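Local coordinates for VgrG protein (Vibrio cholerae, PDB 4DTL) that probably cross-links actin covalently through its actin cross-linking domain, in which ATP and manganese are bound here, at residues P14-H19 against E90-P95; S23-E28 against Q173-G178. All coordinates share one frame; numbering follows the deposited sequence.

Interaction 1. Residues P14-H19 against E90-P95. With MN (manganese (II) ion), chain E; ATP (adenosine-5'-triphosphate), chain B.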
loop_
_atom_site.group_PDB
_atom_site.type_symbol
_atom_site.label_atom_id
_atom_site.label_comp_id
_atom_site.label_asym_id
_atom_site.label_seq_id
_atom_site.Cartn_x
_atom_site.Cartn_y
_atom_site.Cartn_z
ATOM N N PRO A 14 1.437 -3.358 17.252
ATOM C CA PRO A 14 0.043 -2.909 17.174
ATOM C C PRO A 14 -0.430 -2.841 15.727
ATOM O O PRO A 14 0.377 -2.622 14.815
ATOM C CB PRO A 14 0.074 -1.525 17.842
ATOM C CG PRO A 14 1.290 -1.532 18.680
ATOM C CD PRO A 14 2.280 -2.335 17.894
ATOM N N ASP A 15 -1.724 -3.101 15.509
ATOM C CA ASP A 15 -2.322 -3.003 14.185
ATOM C C ASP A 15 -2.465 -1.519 13.877
ATOM O O ASP A 15 -2.539 -0.700 14.807
ATOM C CB ASP A 15 -3.714 -3.656 14.167
ATOM C CG ASP A 15 -3.705 -5.158 14.329
ATOM O OD1 ASP A 15 -3.127 -5.847 13.462
ATOM O OD2 ASP A 15 -4.343 -5.653 15.289
ATOM N N PHE A 16 -2.506 -1.173 12.581
ATOM C CA PHE A 16 -2.701 0.214 12.154
ATOM C C PHE A 16 -4.013 0.782 12.716
ATOM O O PHE A 16 -5.035 0.089 12.643
ATOM C CB PHE A 16 -2.814 0.312 10.619
ATOM C CG PHE A 16 -1.613 -0.041 9.781
ATOM C CD1 PHE A 16 -0.358 0.472 10.081
ATOM C CD2 PHE A 16 -1.751 -0.820 8.637
ATOM C CE1 PHE A 16 0.742 0.194 9.266
ATOM C CE2 PHE A 16 -0.647 -1.112 7.832
ATOM C CZ PHE A 16 0.590 -0.597 8.148
ATOM N N PRO A 17 -4.053 2.045 13.213
ATOM C CA PRO A 17 -5.362 2.625 13.559
ATOM C C PRO A 17 -6.192 2.644 12.255
ATOM O O PRO A 17 -5.621 2.746 11.159
ATOM C CB PRO A 17 -5.018 4.033 14.059
ATOM C CG PRO A 17 -3.683 4.336 13.507
ATOM C CD PRO A 17 -2.963 3.032 13.333
ATOM N N THR A 18 -7.508 2.461 12.358
ATOM C CA THR A 18 -8.386 2.412 11.186
ATOM C C THR A 18 -9.133 3.716 10.909
ATOM O O THR A 18 -9.440 3.992 9.749
ATOM C CB THR A 18 -9.346 1.232 11.282
ATOM O OG1 THR A 18 -10.115 1.344 12.483
ATOM C CG2 THR A 18 -8.632 -0.105 11.243
ATOM N N HIS A 19 -9.424 4.511 11.953
ATOM C CA HIS A 19 -10.184 5.757 11.828
ATOM C C HIS A 19 -9.362 7.038 11.927
ATOM O O HIS A 19 -8.503 7.165 12.801
ATOM C CB HIS A 19 -11.345 5.777 12.843
ATOM C CG HIS A 19 -12.280 6.932 12.652
ATOM N ND1 HIS A 19 -13.366 6.842 11.805
ATOM C CD2 HIS A 19 -12.211 8.190 13.151
ATOM C CE1 HIS A 19 -13.945 8.027 11.842
ATOM N NE2 HIS A 19 -13.285 8.871 12.638
ATOM N N GLU A 90 11.989 -2.931 5.326
ATOM C CA GLU A 90 11.106 -1.855 4.946
ATOM C C GLU A 90 10.465 -1.267 6.177
ATOM O O GLU A 90 9.869 -1.992 6.971
ATOM C CB GLU A 90 10.058 -2.321 3.953
ATOM C CG GLU A 90 9.247 -1.171 3.388
ATOM C CD GLU A 90 8.110 -1.617 2.504
ATOM O OE1 GLU A 90 7.318 -2.474 2.955
ATOM O OE2 GLU A 90 7.997 -1.100 1.368
ATOM N N LEU A 91 10.582 0.054 6.321
ATOM C CA LEU A 91 9.975 0.787 7.430
ATOM C C LEU A 91 8.593 1.241 6.966
ATOM O O LEU A 91 8.476 1.929 5.941
ATOM C CB LEU A 91 10.861 1.963 7.896
ATOM C CG LEU A 91 12.334 1.663 8.231
ATOM C CD1 LEU A 91 13.004 2.888 8.846
ATOM C CD2 LEU A 91 12.480 0.452 9.145
ATOM N N VAL A 92 7.546 0.757 7.660
ATOM C CA VAL A 92 6.140 1.009 7.317
ATOM C C VAL A 92 5.477 1.854 8.395
ATOM O O VAL A 92 5.202 1.358 9.496
ATOM C CB VAL A 92 5.363 -0.312 7.034
ATOM C CG1 VAL A 92 3.939 -0.025 6.577
ATOM C CG2 VAL A 92 6.080 -1.172 5.990
ATOM N N SER A 93 5.215 3.136 8.078
ATOM C CA SER A 93 4.611 4.040 9.050
ATOM C C SER A 93 3.198 3.672 9.462
ATOM O O SER A 93 2.473 3.018 8.711
ATOM C CB SER A 93 4.662 5.484 8.567
ATOM O OG SER A 93 3.643 5.731 7.612
ATOM N N TYR A 94 2.833 4.062 10.686
ATOM C CA TYR A 94 1.476 3.938 11.165
ATOM C C TYR A 94 0.800 5.177 10.541
ATOM O O TYR A 94 1.398 6.264 10.553
ATOM C CB TYR A 94 1.449 3.959 12.701
ATOM C CG TYR A 94 1.768 2.600 13.281
ATOM C CD1 TYR A 94 3.083 2.224 13.543
ATOM C CD2 TYR A 94 0.765 1.663 13.499
ATOM C CE1 TYR A 94 3.385 0.966 14.055
ATOM C CE2 TYR A 94 1.055 0.400 14.003
ATOM C CZ TYR A 94 2.369 0.052 14.270
ATOM O OH TYR A 94 2.640 -1.197 14.761
ATOM N N PRO A 95 -0.376 5.048 9.891
ATOM C CA PRO A 95 -0.989 6.231 9.265
ATOM C C PRO A 95 -1.286 7.356 10.247
ATOM O O PRO A 95 -1.488 7.116 11.442
ATOM C CB PRO A 95 -2.286 5.680 8.661
ATOM C CG PRO A 95 -2.590 4.459 9.478
ATOM C CD PRO A 95 -1.241 3.861 9.726
HETATM MN MN MN E . 5.320 -2.712 1.873
HETATM P PG ATP B . 3.994 -3.711 -0.724
HETATM O O1G ATP B . 5.195 -3.598 0.163
HETATM O O2G ATP B . 4.113 -2.812 -1.912
HETATM O O3G ATP B . 3.828 -5.126 -1.186
HETATM P PB ATP B . 2.579 -3.647 1.540
HETATM O O1B ATP B . 2.288 -5.090 1.684
HETATM O O2B ATP B . 3.865 -3.303 2.233
HETATM O O3B ATP B . 2.680 -3.276 0.090
HETATM P PA ATP B . 1.515 -2.417 3.737
HETATM O O1A ATP B . 0.368 -2.929 4.536
HETATM O O2A ATP B . 2.831 -2.930 4.331
HETATM O O3A ATP B . 1.431 -2.819 2.289
HETATM O "O5'" ATP B . 1.513 -0.818 3.811
HETATM C "C5'" ATP B . 0.272 -0.124 3.631
HETATM C "C4'" ATP B . 0.490 1.363 3.656
HETATM O "O4'" ATP B . -0.796 1.986 3.855
HETATM C "C3'" ATP B . 1.387 1.873 4.780
HETATM O "O3'" ATP B . 2.238 2.899 4.296
HETATM C "C2'" ATP B . 0.388 2.351 5.831
HETATM O "O2'" ATP B . 0.903 3.380 6.661
HETATM C "C1'" ATP B . -0.745 2.855 4.959
HETATM N N9 ATP B . -2.056 2.884 5.594
HETATM C C8 ATP B . -2.639 1.899 6.344
HETATM N N7 ATP B . -3.813 2.219 6.828
HETATM C C5 ATP B . -4.019 3.507 6.356
HETATM C C6 ATP B . -5.091 4.415 6.502
HETATM N N6 ATP B . -6.178 4.169 7.246
HETATM N N1 ATP B . -5.000 5.603 5.862
HETATM C C2 ATP B . -3.904 5.868 5.148
HETATM N N3 ATP B . -2.824 5.105 4.963
HETATM C C4 ATP B . -2.950 3.929 5.591
#
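F16 and Y94 mark the register between the irregular segment 14-19 and strand end 90-95: their CA atoms lie 5.7 Å apart, and the touching parts run 39° from each other. This is a loop laid against the end of a strand, not strand pairing, and together they build a wall of the ATP pocket in the actin cross-linking domain, whose fold is probably related to that of glutamine synthetase. An offset edge-to-face stack carries the contact. The edge of the F16 ring turns toward the face of Y94, with centroids 5.7 Å apart and planes at 78°. Y94 OH donates to P14 O at 2.7 Å, fixing the far end of the tyrosine to the loop backbone. With F16 CG beside its own backbone N (chi1 -66°), the ring edge is set against the strand end, where CD1 meets P95 CD at 3.5 Å and CZ meets V92 CG1 at 3.7 Å, the latter in the plane of the ring. One face of F16 receives the base edge-on, ATP C8 approaching CD2 to 3.7 Å. P95 instead lies over the face of the adenine, its CG 3.6 Å from ATP C5. Earlier in the strand, E90 OE1 ligates a manganese ion. Between these two ends the ribose is held by the backbone, ATP O2' donating to S93 O at 2.6 Å.

Interaction 2. Residues S23-E28 against Q173-G178. With MN (manganese (II) ion), chain D; MN (manganese (II) ion), chain E; ATP (adenosine-5'-triphosphate), chain B.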
loop_
_atom_site.group_PDB
_atom_site.type_symbol
_atom_site.label_atom_id
_atom_site.label_comp_id
_atom_site.label_asym_id
_atom_site.label_seq_id
_atom_site.Cartn_x
_atom_site.Cartn_y
_atom_site.Cartn_z
ATOM N N SER A 23 -8.683 13.152 5.720
ATOM C CA SER A 23 -7.732 12.417 4.890
ATOM C C SER A 23 -6.517 11.932 5.685
ATOM O O SER A 23 -6.020 12.645 6.561
ATOM C CB SER A 23 -7.284 13.263 3.704
ATOM O OG SER A 23 -6.610 14.439 4.123
ATOM N N SER A 24 -6.050 10.724 5.382
ATOM C CA SER A 24 -4.907 10.126 6.067
ATOM C C SER A 24 -3.750 9.776 5.137
ATOM O O SER A 24 -3.928 9.677 3.927
ATOM C CB SER A 24 -5.344 8.903 6.858
ATOM O OG SER A 24 -6.109 8.073 6.007
ATOM N N ILE A 25 -2.557 9.600 5.710
ATOM C CA ILE A 25 -1.360 9.247 4.949
ATOM C C ILE A 25 -0.471 8.259 5.696
ATOM O O ILE A 25 -0.279 8.380 6.905
ATOM C CB ILE A 25 -0.591 10.498 4.429
ATOM C CG1 ILE A 25 0.528 10.126 3.417
ATOM C CG2 ILE A 25 -0.115 11.403 5.569
ATOM C CD1 ILE A 25 0.838 11.132 2.339
ATOM N N GLY A 26 0.060 7.306 4.946
ATOM C CA GLY A 26 1.001 6.309 5.420
ATOM C C GLY A 26 2.143 6.205 4.438
ATOM O O GLY A 26 1.947 6.406 3.241
ATOM N N ILE A 27 3.333 5.888 4.918
ATOM C CA ILE A 27 4.520 5.774 4.071
ATOM C C ILE A 27 5.238 4.423 4.229
ATOM O O ILE A 27 5.149 3.779 5.277
ATOM C CB ILE A 27 5.488 6.986 4.240
ATOM C CG1 ILE A 27 6.106 7.067 5.657
ATOM C CG2 ILE A 27 4.836 8.305 3.815
ATOM C CD1 ILE A 27 7.382 7.890 5.759
ATOM N N GLU A 28 5.932 4.005 3.165
ATOM C CA GLU A 28 6.756 2.799 3.094
ATOM C C GLU A 28 8.153 3.232 2.684
ATOM O O GLU A 28 8.316 4.006 1.735
ATOM C CB GLU A 28 6.196 1.793 2.097
ATOM C CG GLU A 28 4.883 1.184 2.537
ATOM C CD GLU A 28 4.215 0.422 1.413
ATOM O OE1 GLU A 28 3.539 1.062 0.578
ATOM O OE2 GLU A 28 4.468 -0.797 1.306
ATOM N N GLN A 173 10.799 4.213 -1.834
ATOM C CA GLN A 173 9.705 4.901 -1.155
ATOM C C GLN A 173 8.358 4.895 -1.845
ATOM O O GLN A 173 8.272 5.044 -3.063
ATOM C CB GLN A 173 10.113 6.340 -0.797
ATOM C CG GLN A 173 11.194 6.390 0.277
ATOM C CD GLN A 173 11.745 7.760 0.590
ATOM O OE1 GLN A 173 11.753 8.680 -0.235
ATOM N NE2 GLN A 173 12.298 7.890 1.784
ATOM N N GLN A 174 7.307 4.745 -1.033
ATOM C CA GLN A 174 5.900 4.782 -1.416
ATOM C C GLN A 174 5.095 5.534 -0.364
ATOM O O GLN A 174 5.533 5.693 0.769
ATOM C CB GLN A 174 5.346 3.372 -1.529
ATOM C CG GLN A 174 5.347 2.824 -2.940
ATOM C CD GLN A 174 5.953 1.474 -3.016
ATOM O OE1 GLN A 174 5.306 0.465 -2.779
ATOM N NE2 GLN A 174 7.229 1.438 -3.280
ATOM N N ALA A 175 3.930 6.025 -0.768
ATOM C CA ALA A 175 2.991 6.725 0.088
ATOM C C ALA A 175 1.602 6.163 -0.204
ATOM O O ALA A 175 1.333 5.739 -1.336
ATOM C CB ALA A 175 3.029 8.207 -0.223
ATOM N N THR A 176 0.740 6.111 0.825
ATOM C CA THR A 176 -0.639 5.626 0.715
ATOM C C THR A 176 -1.541 6.669 1.311
ATOM O O THR A 176 -1.332 7.057 2.454
ATOM C CB THR A 176 -0.811 4.205 1.305
ATOM O OG1 THR A 176 -0.018 3.273 0.559
ATOM C CG2 THR A 176 -2.260 3.741 1.310
ATOM N N VAL A 177 -2.517 7.145 0.530
ATOM C CA VAL A 177 -3.436 8.212 0.926
ATOM C C VAL A 177 -4.828 7.608 1.073
ATOM O O VAL A 177 -5.271 6.866 0.193
ATOM C CB VAL A 177 -3.386 9.420 -0.082
ATOM C CG1 VAL A 177 -4.517 10.426 0.153
ATOM C CG2 VAL A 177 -2.033 10.128 -0.040
ATOM N N GLY A 178 -5.485 7.925 2.189
ATOM C CA GLY A 178 -6.836 7.474 2.486
ATOM C C GLY A 178 -7.784 8.646 2.545
ATOM O O GLY A 178 -7.546 9.606 3.277
HETATM MN MN MN D . 3.629 -0.584 -1.044
HETATM MN MN MN E . 5.320 -2.712 1.873
HETATM P PG ATP B . 3.994 -3.711 -0.724
HETATM O O1G ATP B . 5.195 -3.598 0.163
HETATM O O2G ATP B . 4.113 -2.812 -1.912
HETATM O O3G ATP B . 3.828 -5.126 -1.186
HETATM P PB ATP B . 2.579 -3.647 1.540
HETATM O O1B ATP B . 2.288 -5.090 1.684
HETATM O O2B ATP B . 3.865 -3.303 2.233
HETATM O O3B ATP B . 2.680 -3.276 0.090
HETATM P PA ATP B . 1.515 -2.417 3.737
HETATM O O1A ATP B . 0.368 -2.929 4.536
HETATM O O2A ATP B . 2.831 -2.930 4.331
HETATM O O3A ATP B . 1.431 -2.819 2.289
HETATM O "O5'" ATP B . 1.513 -0.818 3.811
HETATM C "C5'" ATP B . 0.272 -0.124 3.631
HETATM C "C4'" ATP B . 0.490 1.363 3.656
HETATM O "O4'" ATP B . -0.796 1.986 3.855
HETATM C "C3'" ATP B . 1.387 1.873 4.780
HETATM O "O3'" ATP B . 2.238 2.899 4.296
HETATM C "C2'" ATP B . 0.388 2.351 5.831
HETATM O "O2'" ATP B . 0.903 3.380 6.661
HETATM C "C1'" ATP B . -0.745 2.855 4.959
HETATM N N9 ATP B . -2.056 2.884 5.594
HETATM C C8 ATP B . -2.639 1.899 6.344
HETATM N N7 ATP B . -3.813 2.219 6.828
HETATM C C5 ATP B . -4.019 3.507 6.356
HETATM C C6 ATP B . -5.091 4.415 6.502
HETATM N N6 ATP B . -6.178 4.169 7.246
HETATM N N1 ATP B . -5.000 5.603 5.862
HETATM C C2 ATP B . -3.904 5.868 5.148
HETATM N N3 ATP B . -2.824 5.105 4.963
HETATM C C4 ATP B . -2.950 3.929 5.591
HETATM O O HOH W 1 2.658 3.417 1.385
#
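S24 to E28 pair with G178 to Q174 as antiparallel strands: the axes approach to 4.5 Å at 161°, and six backbone hydrogen bonds join the hydrogen-bonded pairs S24-G178, G26-T176 and E28-Q174. These three pairs belong to the face that forms the floor beneath the nucleotide in the actin cross-linking domain. The non-hydrogen-bonded pairs I25-V177 and I27-A175 put their side chains on the reverse face, where those of I25 and V177 cross at a slant, I25 CD1 touching V177 CG2 at 3.9 Å. The ligand face follows ATP from base to phosphates: S24 at the adenine, G26 and T176 at the ribose, E28 at the metal-bound phosphates. S24 OG donates to ATP N1 at 2.7 Å. G26 has no side chain, and the ribose comes close to its backbone, ATP O2' standing 3.2 Å from G26 CA. T176 packs CB and CG2 against the ribose ring oxygen O4'. With CG turned away from its carbonyl carbon (chi1 -68°) and the chain extended beyond it, E28 brings its carboxylate to the phosphates. There E28 OE1 (2.3 Å) and OE2 both bind one manganese ion, and OE2 also binds the second at 2.2 Å, chelating one metal and bridging to the other. A water donates to E28 OE1 at 2.6 Å and is hydrogen-bonded to T176 OG1 and ATP O3', tying the carboxylate to the sugar. The S24 bond suits adenine, whose N1 is an acceptor, though a hydroxyl discriminates weakly; the two manganese ions probably offset the negative charge of both triphosphate and carboxylate.

From the N terminus the chain supplies 14-19, then 23-28, then 90-95 and finally 173-178, so the two contacts cross rather than nest. Interaction 1 closes a loop whose 70 intervening residues include much strand and no helix; interaction 2 closes one of 144 residues that also contains helix 101-124. They are joined directly: strand 24-30 lies between strands 85-97 and 173-180, antiparallel to both, and S93 OG is probably hydrogen-bonded to I27 N at 2.7 Å. The crossing therefore gathers the N-terminal loop and three strands distant in sequence around a single ATP, with E28 and E90 meeting at one shared manganese ion.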